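Local coordinates for protein Poly(Beta-D-mannuronate) lyase (Pseudopedobacter saltans, PDB 7O79) that probably acts as a poly(beta-D-mannuronate) lyase, cleaving alginate by beta-elimination, as a member of polysaccharide lyase family 6 with a parallel beta-helix fold, at residues A[333-338]-A[350-355]; A[108-111]-A[116-119]; A[146-151]-A[180-185]; A[2-7]-A[51-56]. All blocks are in the same frame, centred on the assembly; numbering follows the deposited sequence.

Interaction 1. Residues A[333-338]-A[350-355]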
loop_
_atom_site.group_PDB
_atom_site.type_symbol
_atom_site.label_atom_id
_atom_site.label_comp_id
_atom_site.label_asym_id
_atom_site.label_seq_id
_atom_site.Cartn_x
_atom_site.Cartn_y
_atom_site.Cartn_z
ATOM N N ILE A 333 -19.448 -3.987 -8.284
ATOM C CA ILE A 333 -19.399 -3.165 -7.089
ATOM C C ILE A 333 -20.216 -3.878 -6.027
ATOM O O ILE A 333 -21.400 -4.172 -6.242
ATOM C CB ILE A 333 -19.918 -1.741 -7.337
ATOM C CG1 ILE A 333 -19.119 -1.100 -8.486
ATOM C CG2 ILE A 333 -19.838 -0.908 -6.046
ATOM C CD1 ILE A 333 -19.484 0.353 -8.832
ATOM N N ASN A 334 -19.574 -4.198 -4.910
ATOM C CA ASN A 334 -20.215 -4.877 -3.793
ATOM C C ASN A 334 -20.449 -3.823 -2.711
ATOM O O ASN A 334 -19.513 -3.407 -2.026
ATOM C CB ASN A 334 -19.337 -6.034 -3.330
ATOM C CG ASN A 334 -19.938 -6.826 -2.172
ATOM O OD1 ASN A 334 -21.083 -6.632 -1.789
ATOM N ND2 ASN A 334 -19.162 -7.737 -1.633
ATOM N N ILE A 335 -21.689 -3.342 -2.611
ATOM C CA ILE A 335 -22.075 -2.342 -1.617
ATOM C C ILE A 335 -22.531 -3.111 -0.380
ATOM O O ILE A 335 -23.673 -3.569 -0.299
ATOM C CB ILE A 335 -23.161 -1.400 -2.139
ATOM C CG1 ILE A 335 -22.789 -0.860 -3.530
ATOM C CG2 ILE A 335 -23.386 -0.227 -1.180
ATOM C CD1 ILE A 335 -23.903 -0.062 -4.188
ATOM N N GLY A 336 -21.614 -3.300 0.570
ATOM C CA GLY A 336 -21.955 -4.012 1.782
ATOM C C GLY A 336 -21.298 -5.374 1.908
ATOM O O GLY A 336 -21.956 -6.342 2.286
ATOM N N GLY A 337 -20.004 -5.469 1.604
ATOM C CA GLY A 337 -19.304 -6.723 1.798
ATOM C C GLY A 337 -19.239 -7.103 3.268
ATOM O O GLY A 337 -19.315 -6.252 4.151
ATOM N N SER A 338 -19.115 -8.412 3.520
ATOM C CA SER A 338 -18.916 -8.978 4.868
ATOM C C SER A 338 -19.945 -8.469 5.875
ATOM O O SER A 338 -19.616 -7.967 6.955
ATOM C CB SER A 338 -17.503 -8.723 5.368
ATOM O OG SER A 338 -16.574 -9.141 4.393
ATOM N N LEU A 350 -23.185 -2.255 9.676
ATOM C CA LEU A 350 -23.431 -0.914 9.162
ATOM C C LEU A 350 -23.276 -0.941 7.641
ATOM O O LEU A 350 -22.163 -1.029 7.121
ATOM C CB LEU A 350 -22.485 0.092 9.819
ATOM C CG LEU A 350 -22.700 0.266 11.332
ATOM C CD1 LEU A 350 -21.669 1.208 11.916
ATOM C CD2 LEU A 350 -24.125 0.755 11.673
ATOM N N LEU A 351 -24.396 -0.863 6.933
ATOM C CA LEU A 351 -24.370 -0.820 5.484
ATOM C C LEU A 351 -23.820 0.528 5.010
ATOM O O LEU A 351 -24.072 1.559 5.636
ATOM C CB LEU A 351 -25.780 -1.026 4.945
ATOM C CG LEU A 351 -26.364 -2.399 5.266
ATOM C CD1 LEU A 351 -27.784 -2.499 4.754
ATOM C CD2 LEU A 351 -25.482 -3.485 4.635
ATOM N N PRO A 352 -23.087 0.550 3.893
ATOM C CA PRO A 352 -22.579 1.828 3.379
ATOM C C PRO A 352 -23.731 2.792 3.126
ATOM O O PRO A 352 -24.830 2.380 2.748
ATOM C CB PRO A 352 -21.859 1.433 2.084
ATOM C CG PRO A 352 -21.521 -0.058 2.288
ATOM C CD PRO A 352 -22.725 -0.577 3.011
ATOM N N GLU A 353 -23.490 4.080 3.400
ATOM C CA GLU A 353 -24.551 5.076 3.333
ATOM C C GLU A 353 -23.969 6.402 2.872
ATOM O O GLU A 353 -22.803 6.708 3.120
ATOM C CB GLU A 353 -25.255 5.267 4.684
ATOM C CG GLU A 353 -24.349 5.906 5.739
ATOM C CD GLU A 353 -25.039 6.266 7.053
ATOM O OE1 GLU A 353 -26.231 5.936 7.250
ATOM O OE2 GLU A 353 -24.356 6.875 7.910
ATOM N N ASN A 354 -24.796 7.183 2.184
ATOM C CA ASN A 354 -24.430 8.526 1.729
ATOM C C ASN A 354 -23.156 8.545 0.888
ATOM O O ASN A 354 -22.389 9.508 0.947
ATOM C CB ASN A 354 -24.288 9.495 2.905
ATOM C CG ASN A 354 -24.442 10.944 2.476
ATOM O OD1 ASN A 354 -25.284 11.248 1.657
ATOM N ND2 ASN A 354 -23.628 11.829 3.020
ATOM N N ASN A 355 -22.904 7.495 0.104
ATOM C CA ASN A 355 -21.802 7.504 -0.849
ATOM C C ASN A 355 -22.313 7.798 -2.255
ATOM O O ASN A 355 -23.406 7.381 -2.635
ATOM C CB ASN A 355 -21.067 6.167 -0.867
ATOM C CG ASN A 355 -20.557 5.770 0.514
ATOM O OD1 ASN A 355 -19.597 6.351 1.040
ATOM N ND2 ASN A 355 -21.225 4.801 1.116
#
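At a corner of the parallel beta-helix, where strand 333-337 bends from one face to the next, I335 and G336 receive the ring of P352. The proline belongs to the loop that follows strand 333-337 and leads into strand 356-364. No hydrogen bond joins 333-338 to 350-355; the contact is buried packing. G336 adopts phi 111° and psi 45°, where a side chain would collide with the carbonyl O of I335, a conformation suited to glycine. A CB there would also fall only 3.5 Å from L351 CD2. With chi1 at -49°, I335 keeps CG1 beside its own backbone N and holds CG2 anti to that N, which makes CG2 the branch that meets the proline; the same side chain also touches I357 and I371. Replacing P352 by an alanine here removes CG and CD, and would probably open a gap beside I335 CG2 and leave the loop freer to turn about its backbone. Beyond the pair, P352 also packs on L282, and its carbonyl accepts a hydrogen bond from N390 ND2, which ties the loop to the body of the fold. One ring spans both corner residues: P352 CG stands 3.7 Å from G336 N and 3.9 Å from I335 CG2, while P352 CD rests 3.7 Å from G336 CA.

Interaction 2. Residues A[108-111]-A[116-119]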
loop_
_atom_site.group_PDB
_atom_site.type_symbol
_atom_site.label_atom_id
_atom_site.label_comp_id
_atom_site.label_asym_id
_atom_site.label_seq_id
_atom_site.Cartn_x
_atom_site.Cartn_y
_atom_site.Cartn_z
ATOM N N PHE A 108 16.498 -11.307 -0.931
ATOM C CA PHE A 108 17.267 -11.059 0.290
ATOM C C PHE A 108 16.618 -11.729 1.503
ATOM O O PHE A 108 16.323 -11.096 2.522
ATOM C CB PHE A 108 17.402 -9.557 0.491
ATOM C CG PHE A 108 18.599 -9.145 1.301
ATOM C CD1 PHE A 108 19.870 -9.148 0.752
ATOM C CD2 PHE A 108 18.434 -8.710 2.610
ATOM C CE1 PHE A 108 20.974 -8.739 1.499
ATOM C CE2 PHE A 108 19.527 -8.301 3.378
ATOM C CZ PHE A 108 20.807 -8.316 2.818
ATOM N N ASN A 109 16.452 -13.055 1.396
ATOM C CA ASN A 109 15.535 -13.818 2.227
ATOM C C ASN A 109 16.239 -14.685 3.272
ATOM O O ASN A 109 17.316 -15.234 3.024
ATOM C CB ASN A 109 14.640 -14.705 1.353
ATOM C CG ASN A 109 13.751 -13.893 0.432
ATOM O OD1 ASN A 109 13.179 -12.883 0.853
ATOM N ND2 ASN A 109 13.602 -14.339 -0.814
ATOM N N PRO A 110 15.637 -14.834 4.443
ATOM C CA PRO A 110 16.163 -15.746 5.460
ATOM C C PRO A 110 15.727 -17.169 5.131
ATOM O O PRO A 110 15.030 -17.412 4.144
ATOM C CB PRO A 110 15.502 -15.237 6.736
ATOM C CG PRO A 110 14.129 -14.820 6.241
ATOM C CD PRO A 110 14.335 -14.268 4.848
ATOM N N SER A 111 16.136 -18.121 5.980
ATOM C CA SER A 111 15.783 -19.506 5.678
ATOM C C SER A 111 14.377 -19.860 6.162
ATOM O O SER A 111 13.677 -20.625 5.495
ATOM C CB SER A 111 16.823 -20.477 6.251
ATOM O OG SER A 111 16.954 -20.324 7.645
ATOM N N GLY A 116 10.887 -12.786 10.446
ATOM C CA GLY A 116 10.288 -11.606 9.834
ATOM C C GLY A 116 11.165 -10.364 9.873
ATOM O O GLY A 116 11.875 -10.113 10.847
ATOM N N TYR A 117 11.088 -9.577 8.794
ATOM C CA TYR A 117 11.611 -8.213 8.754
ATOM C C TYR A 117 11.066 -7.480 7.527
ATOM O O TYR A 117 10.720 -8.104 6.511
ATOM C CB TYR A 117 13.147 -8.189 8.752
ATOM C CG TYR A 117 13.865 -9.084 7.741
ATOM C CD1 TYR A 117 14.173 -8.615 6.467
ATOM C CD2 TYR A 117 14.318 -10.353 8.092
ATOM C CE1 TYR A 117 14.850 -9.404 5.547
ATOM C CE2 TYR A 117 15.011 -11.150 7.178
ATOM C CZ TYR A 117 15.280 -10.666 5.906
ATOM O OH TYR A 117 15.972 -11.432 4.978
ATOM N N TYR A 118 10.970 -6.154 7.638
ATOM C CA TYR A 118 10.583 -5.366 6.473
ATOM C C TYR A 118 11.727 -5.319 5.469
ATOM O O TYR A 118 12.884 -5.591 5.791
ATOM C CB TYR A 118 10.253 -3.919 6.836
ATOM C CG TYR A 118 9.157 -3.667 7.827
ATOM C CD1 TYR A 118 9.430 -3.603 9.185
ATOM C CD2 TYR A 118 7.848 -3.436 7.404
ATOM C CE1 TYR A 118 8.428 -3.347 10.104
ATOM C CE2 TYR A 118 6.835 -3.176 8.320
ATOM C CZ TYR A 118 7.128 -3.131 9.663
ATOM O OH TYR A 118 6.124 -2.864 10.582
ATOM N N TRP A 119 11.407 -4.913 4.244
ATOM C CA TRP A 119 12.494 -4.540 3.353
ATOM C C TRP A 119 12.747 -3.037 3.390
ATOM O O TRP A 119 13.906 -2.604 3.393
ATOM C CB TRP A 119 12.211 -5.043 1.936
ATOM C CG TRP A 119 12.691 -6.474 1.772
ATOM C CD1 TRP A 119 13.059 -7.326 2.772
ATOM C CD2 TRP A 119 12.844 -7.200 0.552
ATOM N NE1 TRP A 119 13.436 -8.535 2.252
ATOM C CE2 TRP A 119 13.310 -8.485 0.888
ATOM C CE3 TRP A 119 12.627 -6.888 -0.792
ATOM C CZ2 TRP A 119 13.578 -9.459 -0.072
ATOM C CZ3 TRP A 119 12.882 -7.864 -1.751
ATOM C CH2 TRP A 119 13.363 -9.132 -1.382
HETATM O O HOH W 1 13.431 -11.303 3.016
#
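The Y117 ring points its hydroxyl at the backbone of F108, meeting F108 O at the ring edge and in the ring plane. Y117 OH donates to F108 O over a short 2.5 Å, with a C=O...donor angle of 141°. Y117 CG sits between the backbone N and the carbonyl carbon, chi1 50°, which swings the ring toward 108-111. P110 comes from the opposite direction, its CD 3.3 Å from Y117 OH and 3.9 Å from Y117 CZ. Segment 108-111 lies in the loop between parallel beta-helix strands 99-106 and 118-122, and 116-119 leads from it into the second strand, turning a corner at W119. The indole reaches back to F108, with W119 CZ2 3.9 Å from F108 CB. The N109 side chain crosses the indole at about a right angle, yet amide and ring planes lie 20° apart; N109 ND2 is held by G136 O. Water 1 accepts from W119 NE1 at 2.9 Å and lies 2.7 Å from N109 OD1, which N138 N also reaches, and 2.9 Å from F108 O. A phenylalanine for Y117 would probably leave F108 O, of these partners, just the water. W119 also makes a cation-pi contact with K137.

Interaction 3. Residues A[146-151]-A[180-185]. With PO4 (phosphate ion), chain B.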
loop_
_atom_site.group_PDB
_atom_site.type_symbol
_atom_site.label_atom_id
_atom_site.label_comp_id
_atom_site.label_asym_id
_atom_site.label_seq_id
_atom_site.Cartn_x
_atom_site.Cartn_y
_atom_site.Cartn_z
ATOM N N ASN A 146 5.061 1.796 6.876
ATOM C CA ASN A 146 5.099 3.123 7.468
ATOM C C ASN A 146 4.699 3.008 8.926
ATOM O O ASN A 146 3.679 2.398 9.255
ATOM C CB ASN A 146 4.191 4.123 6.724
ATOM C CG ASN A 146 4.416 5.560 7.173
ATOM O OD1 ASN A 146 5.429 6.176 6.836
ATOM N ND2 ASN A 146 3.445 6.121 7.901
ATOM N N ASP A 147 5.495 3.625 9.785
ATOM C CA ASP A 147 5.414 3.470 11.222
ATOM C C ASP A 147 4.255 4.320 11.769
ATOM O O ASP A 147 3.748 5.235 11.110
ATOM C CB ASP A 147 6.777 3.870 11.804
ATOM C CG ASP A 147 7.044 3.282 13.156
ATOM O OD1 ASP A 147 7.612 2.161 13.157
ATOM O OD2 ASP A 147 6.729 3.928 14.194
ATOM N N GLN A 148 3.826 4.001 12.988
ATOM C CA GLN A 148 2.615 4.602 13.538
ATOM C C GLN A 148 2.791 6.053 13.966
ATOM O O GLN A 148 1.826 6.826 13.908
ATOM C CB GLN A 148 2.107 3.741 14.707
ATOM C CG GLN A 148 0.838 4.239 15.415
ATOM C CD GLN A 148 -0.347 4.438 14.485
ATOM O OE1 GLN A 148 -0.547 3.686 13.533
ATOM N NE2 GLN A 148 -1.155 5.453 14.778
ATOM N N ASP A 149 3.977 6.451 14.421
ATOM C CA ASP A 149 4.169 7.785 14.970
ATOM C C ASP A 149 5.284 8.511 14.236
ATOM O O ASP A 149 6.250 7.891 13.783
ATOM C CB ASP A 149 4.484 7.726 16.459
ATOM C CG ASP A 149 3.332 7.154 17.269
ATOM O OD1 ASP A 149 2.388 7.895 17.603
ATOM O OD2 ASP A 149 3.363 5.953 17.563
ATOM N N ASN A 150 5.099 9.822 14.078
ATOM C CA ASN A 150 6.128 10.732 13.566
ATOM C C ASN A 150 6.687 10.294 12.201
ATOM O O ASN A 150 7.880 10.434 11.917
ATOM C CB ASN A 150 7.248 10.899 14.606
ATOM C CG ASN A 150 8.091 12.122 14.343
ATOM O OD1 ASN A 150 7.566 13.196 14.055
ATOM N ND2 ASN A 150 9.400 11.966 14.426
ATOM N N SER A 151 5.801 9.803 11.300
ATOM C CA SER A 151 6.254 9.333 9.986
ATOM C C SER A 151 5.219 9.749 8.916
ATOM O O SER A 151 4.439 8.964 8.364
ATOM C CB SER A 151 6.506 7.819 10.032
ATOM O OG SER A 151 6.965 7.306 8.803
ATOM N N TYR A 180 -1.782 8.208 11.941
ATOM C CA TYR A 180 -3.035 8.756 12.446
ATOM C C TYR A 180 -4.187 8.328 11.553
ATOM O O TYR A 180 -4.133 8.497 10.334
ATOM C CB TYR A 180 -2.960 10.281 12.516
ATOM C CG TYR A 180 -4.228 10.944 12.988
ATOM C CD1 TYR A 180 -5.289 11.172 12.114
ATOM C CD2 TYR A 180 -4.372 11.347 14.308
ATOM C CE1 TYR A 180 -6.458 11.783 12.534
ATOM C CE2 TYR A 180 -5.542 11.963 14.742
ATOM C CZ TYR A 180 -6.578 12.169 13.855
ATOM O OH TYR A 180 -7.734 12.779 14.284
ATOM N N GLY A 181 -5.248 7.828 12.176
ATOM C CA GLY A 181 -6.358 7.195 11.497
ATOM C C GLY A 181 -6.428 5.718 11.769
ATOM O O GLY A 181 -7.437 5.085 11.446
ATOM N N ARG A 182 -5.382 5.160 12.370
ATOM C CA ARG A 182 -5.364 3.735 12.683
ATOM C C ARG A 182 -6.563 3.361 13.551
ATOM O O ARG A 182 -7.201 2.331 13.337
ATOM C CB ARG A 182 -4.061 3.352 13.386
ATOM C CG ARG A 182 -3.743 1.866 13.329
ATOM C CD ARG A 182 -2.291 1.594 13.686
ATOM N NE ARG A 182 -2.043 0.173 13.918
ATOM C CZ ARG A 182 -0.885 -0.323 14.340
ATOM N NH1 ARG A 182 0.138 0.485 14.579
ATOM N NH2 ARG A 182 -0.750 -1.630 14.524
ATOM N N SER A 183 -6.861 4.209 14.531
ATOM C CA SER A 183 -7.984 3.985 15.436
ATOM C C SER A 183 -9.256 4.650 14.939
ATOM O O SER A 183 -10.170 4.919 15.729
ATOM C CB SER A 183 -7.642 4.456 16.853
ATOM O OG SER A 183 -6.651 3.606 17.402
ATOM N N GLU A 184 -9.291 4.969 13.645
ATOM C CA GLU A 184 -10.478 5.289 12.872
ATOM C C GLU A 184 -10.766 6.760 13.148
ATOM O O GLU A 184 -11.890 7.235 12.954
ATOM C CB GLU A 184 -11.686 4.426 13.263
ATOM C CG GLU A 184 -11.526 2.898 13.041
ATOM C CD GLU A 184 -10.929 2.438 11.705
ATOM O OE1 GLU A 184 -10.931 3.177 10.700
ATOM O OE2 GLU A 184 -10.505 1.259 11.667
ATOM N N GLU A 185 -9.751 7.474 13.629
ATOM C CA GLU A 185 -9.883 8.903 13.883
ATOM C C GLU A 185 -10.327 9.644 12.623
ATOM O O GLU A 185 -9.945 9.302 11.500
ATOM C CB GLU A 185 -8.558 9.477 14.376
ATOM C CG GLU A 185 -8.054 8.882 15.690
ATOM C CD GLU A 185 -7.077 7.746 15.474
ATOM O OE1 GLU A 185 -7.232 6.982 14.487
ATOM O OE2 GLU A 185 -6.134 7.631 16.287
HETATM P P PO4 B . 2.252 11.559 16.476
HETATM O O1 PO4 B . 2.582 10.915 15.137
HETATM O O2 PO4 B . 3.187 12.736 16.688
HETATM O O3 PO4 B . 2.450 10.527 17.559
HETATM O O4 PO4 B . 0.813 12.033 16.551
#
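Q148 OE1 takes two donors at the surface between loops 146-151 and 180-185: G179 N, and R182 NH1 through a weak bond of 3.4 Å and 164°. The oxygen is modelled too close to a neighbouring atom, so its exact place, and the finer geometry of the weak bond, are doubtful. Both loops spring from adjacent coils of the parallel beta-helix, one after strand 144-146 and the other after strand 175-177. Q148 sends CG anti to its backbone N, then bends at chi2 (56°), which brings the amide over to segment 180-185. R182 runs extended from CG to NE, crossing the glutamine obliquely. Q148 CB lies at the edge of the guanidinium, in its plane and 3.8 Å from R182 NH1, and Q148 NE2 stands 3.8 Å from R182 CB. W178 is shared by the pair: Q148 packs on it, and R182 makes a cation-pi contact with it. The arginine's loop is shaped by a type I turn, G181 to E184, closed by E184 N to G181 O at 2.9 Å. In the other loop, S151 OG donates to N146 OD1 at 2.7 Å, and N146 ND2 returns a bond to S151 O. The loop's tip holds a phosphate, probably from the crystallisation liquor and also bound by R152: N150 N meets its O1 at 2.9 Å and a straight 169°.

Interaction 4. Residues A[2-7]-A[51-56]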
loop_
_atom_site.group_PDB
_atom_site.type_symbol
_atom_site.label_atom_id
_atom_site.label_comp_id
_atom_site.label_asym_id
_atom_site.label_seq_id
_atom_site.Cartn_x
_atom_site.Cartn_y
_atom_site.Cartn_z
ATOM N N ASN A 2 33.350 12.817 -4.177
ATOM C CA ASN A 2 34.663 13.192 -3.677
ATOM C C ASN A 2 35.199 12.467 -2.440
ATOM O O ASN A 2 36.229 12.907 -1.919
ATOM C CB ASN A 2 34.657 14.746 -3.516
ATOM C CG ASN A 2 33.588 15.282 -2.565
ATOM O OD1 ASN A 2 32.858 14.538 -1.917
ATOM N ND2 ASN A 2 33.520 16.619 -2.467
ATOM N N ILE A 3 34.629 11.345 -1.989
ATOM C CA ILE A 3 35.288 10.486 -0.995
ATOM C C ILE A 3 35.136 9.026 -1.426
ATOM O O ILE A 3 34.034 8.466 -1.352
ATOM C CB ILE A 3 34.743 10.665 0.430
ATOM C CG1 ILE A 3 34.787 12.128 0.878
ATOM C CG2 ILE A 3 35.536 9.785 1.400
ATOM C CD1 ILE A 3 34.268 12.339 2.290
ATOM N N GLN A 4 36.241 8.399 -1.835
ATOM C CA GLN A 4 36.216 7.009 -2.270
ATOM C C GLN A 4 36.409 6.075 -1.085
ATOM O O GLN A 4 37.314 6.276 -0.267
ATOM C CB GLN A 4 37.293 6.746 -3.317
ATOM C CG GLN A 4 36.989 7.409 -4.637
ATOM C CD GLN A 4 35.972 6.615 -5.443
ATOM O OE1 GLN A 4 35.569 5.513 -5.049
ATOM N NE2 GLN A 4 35.551 7.170 -6.575
ATOM N N VAL A 5 35.563 5.048 -0.994
ATOM C CA VAL A 5 35.639 4.073 0.088
ATOM C C VAL A 5 35.638 2.669 -0.507
ATOM O O VAL A 5 34.921 2.389 -1.477
ATOM C CB VAL A 5 34.490 4.248 1.106
ATOM C CG1 VAL A 5 34.631 5.581 1.857
ATOM C CG2 VAL A 5 33.124 4.156 0.398
ATOM N N LYS A 6 36.458 1.786 0.076
ATOM C CA LYS A 6 36.656 0.436 -0.436
ATOM C C LYS A 6 36.288 -0.650 0.559
ATOM O O LYS A 6 36.258 -1.827 0.178
ATOM C CB LYS A 6 38.116 0.233 -0.878
ATOM N N ASN A 7 35.996 -0.301 1.805
ATOM C CA ASN A 7 35.675 -1.297 2.814
ATOM C C ASN A 7 34.917 -0.608 3.938
ATOM O O ASN A 7 34.812 0.623 3.982
ATOM C CB ASN A 7 36.947 -2.009 3.304
ATOM C CG ASN A 7 37.906 -1.083 4.056
ATOM O OD1 ASN A 7 37.513 -0.348 4.963
ATOM N ND2 ASN A 7 39.178 -1.111 3.659
ATOM N N LYS A 51 26.762 6.596 -2.518
ATOM C CA LYS A 51 26.367 5.903 -3.740
ATOM C C LYS A 51 27.489 5.002 -4.235
ATOM O O LYS A 51 28.637 5.112 -3.803
ATOM C CB LYS A 51 25.961 6.885 -4.838
ATOM C CG LYS A 51 27.063 7.771 -5.358
ATOM C CD LYS A 51 26.432 8.675 -6.380
ATOM C CE LYS A 51 27.375 9.632 -7.036
ATOM N NZ LYS A 51 26.567 10.452 -7.996
ATOM N N ALA A 52 27.134 4.118 -5.175
ATOM C CA ALA A 52 28.111 3.268 -5.851
ATOM C C ALA A 52 28.851 4.047 -6.936
ATOM O O ALA A 52 28.259 4.884 -7.616
ATOM C CB ALA A 52 27.402 2.060 -6.469
ATOM N N ASP A 53 30.162 3.796 -7.083
ATOM C CA ASP A 53 30.877 4.296 -8.266
ATOM C C ASP A 53 30.152 3.945 -9.549
ATOM O O ASP A 53 30.050 4.767 -10.467
ATOM C CB ASP A 53 32.307 3.748 -8.303
ATOM C CG ASP A 53 33.208 4.398 -7.278
ATOM O OD1 ASP A 53 32.981 5.591 -6.995
ATOM O OD2 ASP A 53 34.073 3.710 -6.687
ATOM N N GLN A 54 29.650 2.723 -9.634
ATOM C CA GLN A 54 28.875 2.272 -10.775
ATOM C C GLN A 54 27.603 1.658 -10.216
ATOM O O GLN A 54 27.668 0.690 -9.451
ATOM C CB GLN A 54 29.671 1.269 -11.615
ATOM N N ALA A 55 26.462 2.260 -10.541
ATOM C CA ALA A 55 25.197 1.785 -9.996
ATOM C C ALA A 55 25.015 0.304 -10.292
ATOM O O ALA A 55 25.238 -0.150 -11.415
ATOM C CB ALA A 55 24.029 2.586 -10.579
ATOM N N GLY A 56 24.618 -0.454 -9.275
ATOM C CA GLY A 56 24.385 -1.865 -9.448
ATOM C C GLY A 56 25.608 -2.728 -9.270
ATOM O O GLY A 56 25.471 -3.948 -9.170
#
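Q4 and D53 approach from opposite directions and meet through their polar ends, the whole of the contact resting on this one pair. Q4 starts with CG anti to the carbonyl carbon, beside the backbone N, and then folds at chi2 (-79°), so that the amide bends over toward 51-56. D53 also sets CG beside its backbone N, aiming the carboxylate back at the glutamine. Q4 NE2 donates to D53 OD1 at 3.0 Å, but the N-H...acceptor angle of 141° is well short of straight. The donor comes from above the carboxylate plane and the oxygen is tilted from the amide plane; the two flat groups are turned 44° against each other. Q4 OE1 also lies 2.9 Å from D53 OD2 and 3.2 Å from D53 OD1, pairs of acceptors that would be expected to repel. Q27 NE2 gives Q4 OE1 a weak hydrogen bond, which may ease this. Such a surface pair is probably a modest tie. It reaches across an intervening strand at the N-terminal end of the parallel beta-helix: strand 23-26 runs between strands 3-5 and 48-52, parallel to each, and both Q4 and D53 lie on its L25. After strand 3-5, N7 takes the N-cap position of helix 8-17, its OD1 accepting from E10 N, while I3 and V5 pack against A14 of that helix.

In the fold
Interactions 1 and 2 are buried and sit by corners of the same parallel beta-helix face, at strands 333-337 and 118-122, with centres 37 Å apart. Interaction 1 is apolar packing of a proline; interaction 2 combines ring packing with a hydroxyl bond and a bound water. Interactions 3 and 4 are surface contacts carried by glutamines. Interaction 3 links loops that follow strands 144-146 and 175-177, of the same run of parallel strands, its nearest atoms about 5 Å from interaction 2, through a weak and doubtful bond to an arginine. Interaction 4 spans an intervening strand at the N-terminal end, about 43 Å (nearest atoms) from interaction 1, and pairs a glutamine with a carboxylate.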